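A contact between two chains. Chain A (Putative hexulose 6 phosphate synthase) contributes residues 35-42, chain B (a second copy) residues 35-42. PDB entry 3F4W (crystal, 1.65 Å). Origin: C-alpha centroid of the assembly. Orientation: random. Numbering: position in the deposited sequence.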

# COMPACT_ATOMS: atom_id res chain seq x y z
N PHE A 35 10.71 0.60 1.96
CA PHE A 35 11.88 0.87 1.13
C PHE A 35 11.43 1.57 -0.15
O PHE A 35 11.96 2.62 -0.51
N LEU A 36 10.42 1.00 -0.81
CA LEU A 36 9.80 1.64 -1.97
C LEU A 36 9.31 3.05 -1.65
O LEU A 36 9.55 3.98 -2.41
N ILE A 37 8.61 3.20 -0.54
CA ILE A 37 8.06 4.49 -0.15
C ILE A 37 9.18 5.49 0.14
O ILE A 37 9.07 6.68 -0.17
N ARG A 38 10.26 4.99 0.72
CA ARG A 38 11.42 5.81 1.04
C ARG A 38 12.09 6.35 -0.21
O ARG A 38 12.26 7.56 -0.37
N GLU A 39 12.44 5.44 -1.11
CA GLU A 39 13.34 5.75 -2.21
C GLU A 39 12.62 5.96 -3.54
O GLU A 39 13.13 6.63 -4.44
N GLY A 40 11.43 5.39 -3.66
CA GLY A 40 10.72 5.41 -4.92
C GLY A 40 11.25 4.37 -5.89
O GLY A 40 12.08 3.52 -5.54
N VAL A 41 10.76 4.44 -7.12
CA VAL A 41 11.09 3.46 -8.15
C VAL A 41 12.59 3.36 -8.44
O VAL A 41 13.07 2.35 -8.98
N ASN A 42 13.35 4.39 -8.07
CA ASN A 42 14.79 4.34 -8.26
C ASN A 42 15.44 3.16 -7.56
O ASN A 42 16.48 2.67 -7.99
N PHE B 35 2.21 8.24 -6.84
CA PHE B 35 3.11 9.38 -6.78
C PHE B 35 4.20 9.10 -5.74
O PHE B 35 5.40 9.25 -6.03
N LEU B 36 3.79 8.68 -4.55
CA LEU B 36 4.72 8.24 -3.52
C LEU B 36 5.64 7.13 -4.01
O LEU B 36 6.85 7.17 -3.77
N ILE B 37 5.06 6.13 -4.66
CA ILE B 37 5.82 4.98 -5.14
C ILE B 37 6.82 5.41 -6.20
O ILE B 37 7.95 4.92 -6.24
N ARG B 38 6.39 6.32 -7.06
CA ARG B 38 7.21 6.85 -8.13
C ARG B 38 8.42 7.62 -7.61
O ARG B 38 9.56 7.37 -8.00
N GLU B 39 8.14 8.55 -6.70
CA GLU B 39 9.09 9.59 -6.33
C GLU B 39 9.77 9.30 -4.99
O GLU B 39 10.91 9.69 -4.76
N GLY B 40 9.05 8.62 -4.10
CA GLY B 40 9.52 8.41 -2.75
C GLY B 40 9.23 9.60 -1.85
O GLY B 40 8.56 10.56 -2.26
N VAL B 41 9.73 9.54 -0.63
CA VAL B 41 9.47 10.56 0.38
C VAL B 41 9.88 11.98 -0.05
O VAL B 41 9.38 12.98 0.47
N ASN B 42 10.78 12.06 -1.03
CA ASN B 42 11.18 13.37 -1.54
C ASN B 42 10.00 14.18 -2.07
O ASN B 42 10.02 15.40 -2.03

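The C-terminal ends of two equivalent helices meet at A:Gly40 and B:Gly40, whose CA atoms lie 3.9 Å apart. At each glycine the phi turns positive; an ideal CB on A:Gly40 would clash with B:Arg38 O, and one on B:Gly40 with A:Arg38 O, so the bare backbone permits this approach. A:Gly40 CA reaches B:Ile37 O, and B:Gly40 CA reaches A:Ile37 O, each as a 3.1 Å CA-H...O contact.

Polar pairing is carried by the main chain. Past the helix, B:Val41 N donates to A:Arg38 O (3.2 Å, 154°), and A:Val41 N donates to B:Arg38 O (3.3 Å, 157°). Each of these carbonyls also accepts from a water: water 1 donates to A:Arg38 O (3.0 Å) and B:Glu39 O (3.0 Å) while accepting from B:Asn42 N (2.9 Å), and water 2 does likewise with B:Arg38 O (3.1 Å), A:Glu39 O (2.9 Å) and A:Asn42 N (2.9 Å). Within each chain the helical bond remains, A:Gly40 N to A:Leu36 O and B:Gly40 N to B:Leu36 O, 2.7 Å each.

Beside this polar seam, the A:Ile37 and B:Ile37 side chains (chi1 m, chi2 m) leave CA sideways but bring their ends inward, A:Ile37 CD1 meeting B:Ile37 CD1 at 3.5 Å. A:Leu36 and B:Leu36, with chi1 near -100° and chi2 t, flank them: A:Leu36 CD1 lies 4.2 Å from B:Ile37 CD1. The CA-to-CB bonds of A:Arg38, A:Glu39, B:Arg38 and B:Glu39 point away.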

# COMPACT_ATOMS: atom_id res chain seq x y z
CB PHE A 35 12.60 -0.46 0.84
CG PHE A 35 13.92 -0.31 0.12
CD1 PHE A 35 14.49 0.93 -0.09
CD2 PHE A 35 14.59 -1.44 -0.33
CE1 PHE A 35 15.71 1.05 -0.74
CE2 PHE A 35 15.81 -1.33 -0.98
CZ PHE A 35 16.37 -0.09 -1.19
CB LEU A 36 8.60 0.82 -2.45
CG LEU A 36 8.74 -0.08 -3.66
CD1 LEU A 36 7.39 -0.69 -3.98
CD2 LEU A 36 9.28 0.70 -4.84
CB ILE A 37 7.16 4.36 1.09
CG1 ILE A 37 5.95 3.49 0.77
CG2 ILE A 37 6.73 5.73 1.59
CD1 ILE A 37 5.11 3.99 -0.38
CB ARG A 38 12.43 4.98 1.83
CG ARG A 38 13.59 5.75 2.40
CD ARG A 38 14.37 4.85 3.35
NE ARG A 38 14.75 5.55 4.56
CZ ARG A 38 14.81 4.98 5.76
NH1 ARG A 38 14.50 3.70 5.90
NH2 ARG A 38 15.16 5.70 6.82
CB GLU A 39 14.37 4.61 -2.36
CG GLU A 39 15.32 4.76 -3.53
CD GLU A 39 16.22 5.97 -3.41
OE1 GLU A 39 16.47 6.42 -2.27
OE2 GLU A 39 16.68 6.47 -4.45
CB VAL A 41 10.30 3.76 -9.45
CG1 VAL A 41 11.15 3.50 -10.67
CG2 VAL A 41 9.01 2.95 -9.48
CB ASN A 42 15.44 5.64 -7.80
CG ASN A 42 16.93 5.64 -8.02
OD1 ASN A 42 17.71 5.79 -7.08
ND2 ASN A 42 17.34 5.44 -9.27
CB PHE B 35 2.31 10.65 -6.46
CG PHE B 35 3.10 11.93 -6.52
CD1 PHE B 35 4.39 11.95 -7.01
CD2 PHE B 35 2.52 13.13 -6.12
CE1 PHE B 35 5.11 13.14 -7.06
CE2 PHE B 35 3.23 14.32 -6.18
CZ PHE B 35 4.53 14.32 -6.65
CB LEU B 36 3.96 7.73 -2.29
CG LEU B 36 3.85 8.62 -1.06
CD1 LEU B 36 3.15 7.86 0.06
CD2 LEU B 36 5.23 9.10 -0.62
CB ILE B 37 4.88 3.90 -5.73
CG1 ILE B 37 3.96 3.34 -4.64
CG2 ILE B 37 5.67 2.78 -6.37
CD1 ILE B 37 4.68 2.54 -3.58
CB ARG B 38 6.37 7.78 -9.00
CG ARG B 38 7.06 8.28 -10.25
CD ARG B 38 6.17 9.26 -10.99
NE ARG B 38 6.18 9.00 -12.42
CZ ARG B 38 5.12 8.59 -13.11
NH1 ARG B 38 3.95 8.41 -12.50
NH2 ARG B 38 5.22 8.37 -14.41
CB GLU B 39 8.33 10.92 -6.24
CG GLU B 39 9.12 12.13 -6.67
CD GLU B 39 9.59 12.05 -8.11
OE1 GLU B 39 8.74 12.05 -9.03
OE2 GLU B 39 10.82 12.00 -8.32
CB VAL B 41 10.13 10.18 1.72
CG1 VAL B 41 10.82 11.38 2.36
CG2 VAL B 41 9.11 9.54 2.65
CB ASN B 42 12.25 13.23 -2.62
CG ASN B 42 12.70 14.57 -3.15
OD1 ASN B 42 12.59 14.85 -4.34
ND2 ASN B 42 13.18 15.42 -2.25
O HOH W 1 12.42 9.96 -2.22
O HOH W 2 12.53 7.02 -7.30